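Local structure of hypothetical protein aq_1447 (Aquifex aeolicus, 1YVU) at residues 680-685 with 702-706. The protein uses short single-stranded DNA guides to bind complementary RNA targets and cleaves them in a divalent metal-dependent reaction. Coordinates in Å, arbitrary orientation, origin at the centre of the assembly. Numbering follows the deposited sequence.
Sequences HYSDKI and IMYWL. With CA (calcium ion), chain B.
Y681, the N-cap residue of helix 682-690, lies opposite W705 near the C-terminus, their CA atoms 7.2 Å apart. Y681 itself has a positive phi (73/-4), while S682 to I685 are helical; the carbonyl O of Y681 accepts from I685 N at 3.1 Å and, weakly, from K684 N at 3.2 Å. In the other segment, M703 centres an inverse gamma turn (Y704 N to I702 O, weak, 3.2 Å) and also starts a type I turn ending at L706, so that the chain curls up at its end and W705 CB faces the helix start. W705 (chi1 46°, chi2 90°) is the hub of the contact: its CB meets Y681 CD2 at 3.5 Å and I685 CD1 at 3.8 Å. The Y681 ring reaches it from an off-well chi1 of -114°, and I685 in the mt rotamer brings CD1 to W705 while its CG2 lies 3.8 Å from Y704 OH. This is the C-terminal end of the RNase H-like PIWI domain, where the tail after edge strand 697-700 packs against the start of the helix that carries D683. That aspartate (chi1 t), probably catalytic, is out of reach of 702-706: D683 OD2 binds the calcium ion at 2.5 Å together with D502, and OD1 forms a salt bridge to K687. Before the helix, H680 adopts chi1 t and sets its ring edge, at ND1, 4.0 Å from CD2 of L706, whose mt side chain turns back although its CA-to-CB bond points away. K520 links both segments from strand 515-522, hydrogen-bonding to H680 O and making a cation-pi contact with W705, against which F518 also packs edge-to-face.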
ATOM      1  N   HIS A 680      10.072   1.135  -5.861  1.00 16.00           N
ATOM      2  CA  HIS A 680       9.154   1.832  -6.751  1.00 17.44           C
ATOM      3  C   HIS A 680       8.760   0.908  -7.866  1.00 23.10           C
ATOM      4  O   HIS A 680       9.611   0.295  -8.517  1.00 22.77           O
ATOM      5  CB  HIS A 680       9.771   3.078  -7.329  1.00  8.02           C
ATOM      6  CG  HIS A 680       8.893   3.747  -8.337  1.00 19.03           C
ATOM      7  ND1 HIS A 680       9.226   3.798  -9.678  1.00 18.46           N
ATOM      8  CD2 HIS A 680       7.723   4.398  -8.211  1.00 12.53           C
ATOM      9  CE1 HIS A 680       8.295   4.469 -10.327  1.00  9.46           C
ATOM     10  NE2 HIS A 680       7.372   4.846  -9.466  1.00 16.56           N
ATOM     11  N   TYR A 681       7.444   0.779  -8.003  1.00 31.24           N
ATOM     12  CA  TYR A 681       6.775  -0.082  -8.980  1.00 31.97           C
ATOM     13  C   TYR A 681       6.838  -1.587  -8.681  1.00 37.68           C
ATOM     14  O   TYR A 681       6.226  -2.382  -9.404  1.00 32.93           O
ATOM     15  CB  TYR A 681       7.280   0.194 -10.403  1.00 32.32           C
ATOM     16  CG  TYR A 681       6.238   0.785 -11.297  1.00 33.29           C
ATOM     17  CD1 TYR A 681       5.514   1.941 -10.910  1.00 35.14           C
ATOM     18  CD2 TYR A 681       5.930   0.173 -12.518  1.00 33.04           C
ATOM     19  CE1 TYR A 681       4.499   2.468 -11.722  1.00 40.05           C
ATOM     20  CE2 TYR A 681       4.923   0.684 -13.348  1.00 45.89           C
ATOM     21  CZ  TYR A 681       4.199   1.834 -12.949  1.00 51.07           C
ATOM     22  OH  TYR A 681       3.178   2.319 -13.764  1.00 54.77           O
ATOM     23  N   SER A 682       7.553  -1.982  -7.619  1.00 35.00           N
ATOM     24  CA  SER A 682       7.681  -3.398  -7.271  1.00 37.40           C
ATOM     25  C   SER A 682       6.370  -4.126  -6.983  1.00 39.71           C
ATOM     26  O   SER A 682       6.187  -5.257  -7.463  1.00 39.75           O
ATOM     27  CB  SER A 682       8.691  -3.630  -6.150  1.00 32.32           C
ATOM     28  OG  SER A 682       9.997  -3.485  -6.659  1.00 30.87           O
ATOM     29  N   ASP A 683       5.425  -3.447  -6.317  1.00 39.51           N
ATOM     30  CA  ASP A 683       4.143  -4.073  -6.007  1.00 37.04           C
ATOM     31  C   ASP A 683       3.197  -4.121  -7.204  1.00 36.21           C
ATOM     32  O   ASP A 683       2.341  -5.002  -7.270  1.00 34.38           O
ATOM     33  CB  ASP A 683       3.464  -3.401  -4.818  1.00 37.95           C
ATOM     34  CG  ASP A 683       2.430  -4.301  -4.134  1.00 33.96           C
ATOM     35  OD1 ASP A 683       1.227  -4.041  -4.348  1.00 37.84           O
ATOM     36  OD2 ASP A 683       2.814  -5.239  -3.394  1.00 28.91           O
ATOM     37  N   LYS A 684       3.354  -3.186  -8.141  1.00 34.04           N
ATOM     38  CA  LYS A 684       2.505  -3.170  -9.338  1.00 33.79           C
ATOM     39  C   LYS A 684       2.915  -4.198 -10.386  1.00 27.40           C
ATOM     40  O   LYS A 684       2.047  -4.794 -11.009  1.00 25.65           O
ATOM     41  CB  LYS A 684       2.377  -1.760  -9.932  1.00 40.77           C
ATOM     42  CG  LYS A 684       1.567  -0.832  -8.997  1.00 55.00           C
ATOM     43  CD  LYS A 684       1.274   0.582  -9.531  1.00 58.19           C
ATOM     44  CE  LYS A 684       0.592   1.436  -8.428  1.00 60.11           C
ATOM     45  NZ  LYS A 684      -0.025   2.698  -8.952  1.00 63.70           N
ATOM     46  N   ILE A 685       4.220  -4.477 -10.480  1.00 27.19           N
ATOM     47  CA  ILE A 685       4.800  -5.459 -11.420  1.00 24.14           C
ATOM     48  C   ILE A 685       4.505  -6.936 -11.012  1.00 26.13           C
ATOM     49  O   ILE A 685       4.158  -7.752 -11.858  1.00 28.63           O
ATOM     50  CB  ILE A 685       6.351  -5.203 -11.613  1.00 17.51           C
ATOM     51  CG1 ILE A 685       6.591  -3.834 -12.236  1.00 11.11           C
ATOM     52  CG2 ILE A 685       6.992  -6.229 -12.536  1.00 14.15           C
ATOM     53  CD1 ILE A 685       8.023  -3.409 -12.197  1.00 26.45           C
ATOM     54  N   ILE A 702      17.792  -3.441 -17.052  1.00 26.85           N
ATOM     55  CA  ILE A 702      17.060  -2.314 -17.639  1.00 22.22           C
ATOM     56  C   ILE A 702      15.929  -1.909 -16.707  1.00 21.08           C
ATOM     57  O   ILE A 702      15.267  -2.773 -16.120  1.00 21.14           O
ATOM     58  CB  ILE A 702      16.444  -2.759 -19.025  1.00 21.20           C
ATOM     59  CG1 ILE A 702      17.537  -3.105 -20.024  1.00 21.64           C
ATOM     60  CG2 ILE A 702      15.621  -1.696 -19.654  1.00  9.08           C
ATOM     61  CD1 ILE A 702      17.182  -4.327 -20.852  1.00 34.22           C
HETATM   62  N   MSE A 703      15.717  -0.606 -16.552  1.00 20.47           N
HETATM   63  CA  MSE A 703      14.604  -0.157 -15.727  1.00 20.74           C
HETATM   64  C   MSE A 703      13.415   0.071 -16.685  1.00 20.48           C
HETATM   65  O   MSE A 703      12.991   1.218 -16.914  1.00 28.14           O
HETATM   66  CB  MSE A 703      14.982   1.095 -14.932  1.00 21.67           C
HETATM   67  CG  MSE A 703      16.092   0.879 -13.905  1.00 35.25           C
HETATM   68 SE   MSE A 703      16.498   2.382 -12.674  1.00 58.10          SE
HETATM   69  CE  MSE A 703      14.894   2.359 -11.554  1.00 33.81           C
ATOM     70  N   TYR A 704      12.840  -1.032 -17.184  1.00 20.77           N
ATOM     71  CA  TYR A 704      11.749  -0.966 -18.178  1.00 20.42           C
ATOM     72  C   TYR A 704      10.365  -0.425 -17.755  1.00 28.29           C
ATOM     73  O   TYR A 704       9.505  -0.120 -18.618  1.00 31.02           O
ATOM     74  CB  TYR A 704      11.592  -2.321 -18.906  1.00 12.36           C
ATOM     75  CG  TYR A 704      11.007  -3.417 -18.062  1.00 16.81           C
ATOM     76  CD1 TYR A 704       9.611  -3.593 -17.979  1.00 12.01           C
ATOM     77  CD2 TYR A 704      11.837  -4.251 -17.287  1.00 14.68           C
ATOM     78  CE1 TYR A 704       9.049  -4.553 -17.154  1.00 15.47           C
ATOM     79  CE2 TYR A 704      11.276  -5.240 -16.444  1.00 18.46           C
ATOM     80  CZ  TYR A 704       9.877  -5.372 -16.388  1.00 18.42           C
ATOM     81  OH  TYR A 704       9.305  -6.329 -15.594  1.00 27.06           O
ATOM     82  N   TRP A 705      10.159  -0.325 -16.444  1.00 18.74           N
ATOM     83  CA  TRP A 705       8.887   0.123 -15.884  1.00 17.57           C
ATOM     84  C   TRP A 705       8.648   1.640 -15.852  1.00 16.05           C
ATOM     85  O   TRP A 705       7.505   2.113 -15.898  1.00  9.21           O
ATOM     86  CB  TRP A 705       8.741  -0.487 -14.493  1.00 16.69           C
ATOM     87  CG  TRP A 705       9.980  -0.380 -13.607  1.00 12.07           C
ATOM     88  CD1 TRP A 705      10.284   0.646 -12.755  1.00 18.44           C
ATOM     89  CD2 TRP A 705      11.079  -1.296 -13.528  1.00 17.18           C
ATOM     90  NE1 TRP A 705      11.497   0.430 -12.157  1.00 17.56           N
ATOM     91  CE2 TRP A 705      12.016  -0.754 -12.609  1.00 15.47           C
ATOM     92  CE3 TRP A 705      11.375  -2.528 -14.149  1.00 21.70           C
ATOM     93  CZ2 TRP A 705      13.239  -1.390 -12.282  1.00 11.81           C
ATOM     94  CZ3 TRP A 705      12.620  -3.186 -13.826  1.00 22.49           C
ATOM     95  CH2 TRP A 705      13.534  -2.595 -12.900  1.00 15.74           C
ATOM     96  N   LEU A 706       9.743   2.389 -15.876  1.00 16.74           N
ATOM     97  CA  LEU A 706       9.703   3.844 -15.791  1.00 23.87           C
ATOM     98  C   LEU A 706       8.893   4.603 -16.833  1.00 26.37           C
ATOM     99  O   LEU A 706       8.520   5.766 -16.615  1.00 24.51           O
ATOM    100  CB  LEU A 706      11.126   4.406 -15.698  1.00 13.31           C
ATOM    101  CG  LEU A 706      11.881   3.948 -14.451  1.00 10.06           C
ATOM    102  CD1 LEU A 706      13.271   4.527 -14.469  1.00 11.43           C
ATOM    103  CD2 LEU A 706      11.140   4.358 -13.170  1.00  8.79           C
TER
HETATM  104 CA    CA B 901       2.678  -7.035  -1.623  1.00 14.78          CA